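Local coordinates for protein MIX1 (Leishmania major, PDB 3HA4) that forms a homodimer and probably acts as an all-helical, TPR-like scaffold that mediates protein-protein interactions, its precise function being unsettled, at residues 26-31 with 62-67; 32-37 with 68-73. All coordinates share one frame; numbering follows the deposited sequence.

Contact 1 (26-31 with 62-67)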
# COMPACT_ATOMS: atom_id res chain seq x y z
N HIS A 26 13.29 14.06 12.31
CA HIS A 26 13.33 12.73 12.75
C HIS A 26 13.42 12.71 14.26
O HIS A 26 12.88 11.86 14.90
CB HIS A 26 14.50 12.05 12.10
CG HIS A 26 14.73 10.69 12.59
ND1 HIS A 26 15.62 10.42 13.59
CD2 HIS A 26 14.15 9.52 12.27
CE1 HIS A 26 15.60 9.13 13.85
NE2 HIS A 26 14.71 8.56 13.06
N ASN A 27 14.07 13.68 14.84
CA ASN A 27 14.17 13.76 16.27
C ASN A 27 12.92 14.30 16.91
O ASN A 27 12.77 14.18 18.07
CB ASN A 27 15.36 14.60 16.66
CG ASN A 27 16.65 13.90 16.51
OD1 ASN A 27 16.72 12.70 16.47
ND2 ASN A 27 17.70 14.66 16.44
N ASP A 28 12.02 14.88 16.14
CA ASP A 28 10.80 15.48 16.64
C ASP A 28 10.01 14.45 17.45
O ASP A 28 9.66 13.38 16.96
CB ASP A 28 9.97 16.02 15.47
CG ASP A 28 8.75 16.83 15.90
OD1 ASP A 28 8.41 16.91 17.10
OD2 ASP A 28 8.12 17.41 14.99
N PRO A 29 9.71 14.80 18.68
CA PRO A 29 8.99 13.96 19.61
C PRO A 29 7.59 13.71 19.15
O PRO A 29 6.99 12.76 19.53
CB PRO A 29 8.98 14.82 20.84
CG PRO A 29 10.02 15.72 20.67
CD PRO A 29 10.10 16.05 19.32
N ARG A 30 7.08 14.60 18.34
CA ARG A 30 5.74 14.53 17.83
C ARG A 30 5.61 13.74 16.58
O ARG A 30 4.55 13.61 16.08
CB ARG A 30 5.18 15.92 17.63
CG ARG A 30 5.74 16.83 18.61
CD ARG A 30 4.79 17.76 19.18
NE ARG A 30 3.71 17.88 18.28
CZ ARG A 30 3.06 18.99 18.08
NH1 ARG A 30 3.40 20.08 18.71
NH2 ARG A 30 2.06 18.98 17.21
N ARG A 31 6.69 13.19 16.08
CA ARG A 31 6.61 12.47 14.83
C ARG A 31 5.94 11.12 14.95
O ARG A 31 6.35 10.30 15.72
CB ARG A 31 8.01 12.33 14.26
CG ARG A 31 8.19 11.16 13.42
CD ARG A 31 9.50 11.08 12.77
NE ARG A 31 10.47 10.44 13.62
CZ ARG A 31 10.70 9.14 13.65
NH1 ARG A 31 10.04 8.31 12.91
NH2 ARG A 31 11.59 8.68 14.46
N LYS A 62 4.29 14.06 4.06
CA LYS A 62 5.12 14.99 3.30
C LYS A 62 6.25 15.52 4.16
O LYS A 62 7.37 15.73 3.70
CB LYS A 62 4.31 16.19 2.83
CG LYS A 62 3.26 15.90 1.80
CD LYS A 62 2.78 17.20 1.18
CE LYS A 62 1.83 17.94 2.11
NZ LYS A 62 1.08 19.03 1.41
N HIS A 63 5.94 15.75 5.43
CA HIS A 63 6.86 16.42 6.33
C HIS A 63 7.91 15.47 6.90
O HIS A 63 9.12 15.76 6.85
CB HIS A 63 6.09 17.10 7.47
CG HIS A 63 6.97 17.88 8.40
ND1 HIS A 63 7.40 17.38 9.61
CD2 HIS A 63 7.51 19.12 8.29
CE1 HIS A 63 8.17 18.28 10.20
NE2 HIS A 63 8.25 19.34 9.42
N TYR A 64 7.45 14.34 7.42
CA TYR A 64 8.32 13.37 8.07
C TYR A 64 8.89 12.32 7.12
O TYR A 64 9.96 11.76 7.37
CB TYR A 64 7.57 12.69 9.22
CG TYR A 64 7.26 13.62 10.38
CD1 TYR A 64 8.29 14.16 11.15
CD2 TYR A 64 5.96 13.97 10.68
CE1 TYR A 64 8.01 15.02 12.20
CE2 TYR A 64 5.67 14.83 11.73
CZ TYR A 64 6.70 15.35 12.48
OH TYR A 64 6.43 16.20 13.51
N TYR A 65 8.17 12.05 6.03
CA TYR A 65 8.56 10.99 5.11
C TYR A 65 8.39 11.38 3.63
O TYR A 65 7.72 10.68 2.87
CB TYR A 65 7.78 9.71 5.43
CG TYR A 65 7.77 9.39 6.90
CD1 TYR A 65 8.90 8.86 7.51
CD2 TYR A 65 6.65 9.64 7.69
CE1 TYR A 65 8.91 8.56 8.87
CE2 TYR A 65 6.65 9.35 9.07
CZ TYR A 65 7.79 8.81 9.64
OH TYR A 65 7.84 8.52 10.99
N PRO A 66 9.03 12.48 3.21
CA PRO A 66 8.89 13.00 1.84
C PRO A 66 9.47 12.04 0.79
O PRO A 66 9.20 12.23 -0.40
CB PRO A 66 9.74 14.28 1.84
CG PRO A 66 10.70 14.13 3.00
CD PRO A 66 10.18 13.06 3.93
N ALA A 67 10.25 11.07 1.23
CA ALA A 67 10.85 10.09 0.31
C ALA A 67 10.07 8.80 0.18
O ALA A 67 10.42 7.96 -0.65
CB ALA A 67 12.29 9.79 0.70
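Y64, the last residue of helix 54-64, and Y65 just beyond it reach to D28 and R31, in the loop that follows helix 19-27, within an all-helical, TPR-like fold. The loop makes a type I beta turn from D28 to R31, and the D28 carboxylate does two jobs in it. OD1 accepts the backbone N of R30, which makes an Asx turn, while OD2 takes the hydroxyl of Y64, with OH to OD2 2.6 Å. D28 CG, anti to the backbone N (chi1 -172°), stands 3.4 Å from Y64 OH. Each oxygen is met from above the carboxylate plane, yet OD2 itself lies at the edge of the Y64 ring, near the ring plane. With both oxygens engaged, the carboxylate is fixed in its rotation.

R31 lies across the same ring. Its CB sits over one face, 3.7 Å from the Y64 ring centroid, a CH-pi contact displaced toward the rim at CE1 and CD1. The side chain of H63 lies against the opposite face, so Y64 is packed between its own helical neighbour and the arginine.

Beyond CG the arginine chain bends at chi3 (87°), which turns NE out of the line of the aliphatic carbons. NE bonds back to the carbonyl of H26, NE to O 3.1 Å, tying R31 to the last turn of helix 19-27. The same loop meets the Y65 hydroxyl twice, through the backbone carbonyl of P32 and through R31 NH1. The guanidinium and the Y65 ring are nearly perpendicular, their planes 79° apart; R31 NH1 donates within the guanidinium plane to Y65 OH, 2.9 Å away.

Contact 2 (32-37 with 68-73)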
# COMPACT_ATOMS: atom_id res chain seq x y z
N PRO A 32 4.91 10.89 14.15
CA PRO A 32 4.23 9.59 14.15
C PRO A 32 5.19 8.57 13.58
O PRO A 32 5.81 8.84 12.56
CB PRO A 32 3.06 9.79 13.16
CG PRO A 32 2.99 11.28 12.91
CD PRO A 32 4.39 11.80 13.11
N PRO A 33 5.34 7.42 14.24
CA PRO A 33 6.19 6.45 13.55
C PRO A 33 5.53 6.04 12.23
O PRO A 33 4.30 5.96 12.15
CB PRO A 33 6.26 5.27 14.54
CG PRO A 33 5.75 5.83 15.85
CD PRO A 33 4.81 6.93 15.52
N TRP A 34 6.35 5.79 11.21
CA TRP A 34 5.86 5.44 9.88
C TRP A 34 4.92 4.21 9.84
O TRP A 34 3.90 4.23 9.15
CB TRP A 34 7.04 5.31 8.90
CG TRP A 34 6.64 4.96 7.49
CD1 TRP A 34 6.32 5.83 6.48
CD2 TRP A 34 6.51 3.65 6.93
NE1 TRP A 34 6.00 5.14 5.34
CE2 TRP A 34 6.11 3.80 5.59
CE3 TRP A 34 6.70 2.35 7.44
CZ2 TRP A 34 5.89 2.71 4.74
CZ3 TRP A 34 6.48 1.27 6.60
CH2 TRP A 34 6.08 1.45 5.26
N PRO A 35 5.21 3.18 10.58
CA PRO A 35 4.36 2.03 10.49
C PRO A 35 3.00 2.22 11.07
O PRO A 35 2.12 1.64 10.57
CB PRO A 35 5.14 0.99 11.24
CG PRO A 35 6.45 1.39 11.10
CD PRO A 35 6.46 2.80 11.23
N LEU A 36 2.83 3.04 12.08
CA LEU A 36 1.50 3.29 12.59
C LEU A 36 0.72 4.23 11.68
O LEU A 36 -0.46 4.13 11.56
CB LEU A 36 1.57 3.80 14.02
CG LEU A 36 0.31 4.45 14.56
CD1 LEU A 36 -0.72 3.51 15.08
CD2 LEU A 36 0.57 5.52 15.53
N LEU A 37 1.44 5.13 11.04
CA LEU A 37 0.92 6.04 10.05
C LEU A 37 0.47 5.31 8.81
O LEU A 37 -0.55 5.60 8.27
CB LEU A 37 1.98 7.06 9.71
CG LEU A 37 1.61 8.19 8.78
CD1 LEU A 37 0.43 8.92 9.24
CD2 LEU A 37 2.73 9.11 8.53
N ASP A 68 9.02 8.63 0.98
CA ASP A 68 8.22 7.40 0.94
C ASP A 68 7.26 7.34 -0.25
O ASP A 68 6.67 8.36 -0.64
CB ASP A 68 7.43 7.23 2.23
CG ASP A 68 6.66 5.91 2.26
OD1 ASP A 68 7.26 4.86 1.91
OD2 ASP A 68 5.46 5.93 2.63
N TRP A 69 7.08 6.15 -0.80
CA TRP A 69 6.15 5.95 -1.93
C TRP A 69 4.94 5.13 -1.50
O TRP A 69 3.87 5.21 -2.11
CB TRP A 69 6.85 5.28 -3.14
CG TRP A 69 7.47 3.98 -2.75
CD1 TRP A 69 8.70 3.80 -2.21
CD2 TRP A 69 6.85 2.69 -2.80
NE1 TRP A 69 8.90 2.47 -1.93
CE2 TRP A 69 7.78 1.77 -2.29
CE3 TRP A 69 5.62 2.22 -3.24
CZ2 TRP A 69 7.52 0.41 -2.21
CZ3 TRP A 69 5.35 0.87 -3.16
CH2 TRP A 69 6.30 -0.02 -2.65
N LEU A 70 5.11 4.32 -0.46
CA LEU A 70 4.08 3.38 -0.03
C LEU A 70 2.81 4.09 0.42
O LEU A 70 1.71 3.77 -0.02
CB LEU A 70 4.61 2.47 1.09
CG LEU A 70 3.74 1.26 1.45
CD1 LEU A 70 3.14 0.63 0.19
CD2 LEU A 70 4.55 0.24 2.23
N ILE A 71 2.97 5.06 1.30
CA ILE A 71 1.81 5.79 1.79
C ILE A 71 1.14 6.58 0.66
O ILE A 71 -0.09 6.53 0.52
CB ILE A 71 2.17 6.66 3.01
CG1 ILE A 71 2.40 5.73 4.22
CG2 ILE A 71 1.07 7.69 3.29
CD1 ILE A 71 2.73 6.44 5.52
N PRO A 72 1.93 7.28 -0.18
CA PRO A 72 1.33 7.95 -1.35
C PRO A 72 0.60 7.00 -2.29
O PRO A 72 -0.44 7.36 -2.85
CB PRO A 72 2.54 8.58 -2.04
CG PRO A 72 3.48 8.86 -0.90
CD PRO A 72 3.33 7.69 0.03
N LEU A 73 1.13 5.79 -2.45
CA LEU A 73 0.44 4.77 -3.22
C LEU A 73 -0.93 4.46 -2.60
O LEU A 73 -1.95 4.42 -3.29
CB LEU A 73 1.30 3.50 -3.28
CG LEU A 73 0.79 2.31 -4.08
CD1 LEU A 73 0.82 2.64 -5.55
CD2 LEU A 73 1.62 1.08 -3.78
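D68 and W34 make the polar link between the starts of helix 70-81 and helix 34-42, in the buried interior of this TPR-like helical array. D68 comes first in its segment and caps the helix ahead: OD2 accepts I71 N at 3.0 Å, and OD1 takes a weak bond from L70 N. The indole shares OD2, W34 NE1 donating to it over 2.9 Å with a nearly straight N-H...O angle of 164°. This oxygen lies in the indole plane, but the indole N-H comes from above the carboxylate plane, on the face opposite I71 N; ring and carboxylate are mutually perpendicular. Two donors thus grip one buried oxygen, and the helix start would probably stabilise its negative charge.

L70 brings in apolar packing: its CD2 meets the far corner of the six-membered ring, 3.6 Å from W34 CH2. I71 follows with an extended arm, CD1 anti to CA (chi2 -179°). That methyl approaches the pyrrole part obliquely, I71 CD1 lying 3.5 Å from W34 NE1 and 3.8 Å from W34 CD1, and also touches L37, with I71 CD1 to L37 CG 3.9 Å.

P72 and L73 carry the segment on to other neighbours. P72 packs on helix 94-109 and L73 on A132 of helix 123-137, while L37 lies against Q60 and T61 of helix 54-64. On the dimer side, L70 meets W69 of the second subunit and W34 meets D124 of that subunit, so the pair touches both the chain's own helices and the second subunit.

Contact 1 lies at the surface and contact 2 is buried, their centres about 11 Å apart. Their segments alternate along the chain: 26-31 runs straight into 32-37, and 62-67 into 68-73. Contact 1 joins the loop after helix 19-27 to the end of helix 54-64, contact 2 the starts of the helices that follow each of these, 34-42 and 70-81. Tyrosine hydroxyls, a carboxylate and a guanidinium dominate the outer contact; inside, one shared aspartate oxygen is set among leucine, isoleucine and indole. Y65 couples them, since besides its hydroxyl's bond to P32 it puts its ring edge-to-face with W34. The second subunit reaches contact 2 but not contact 1.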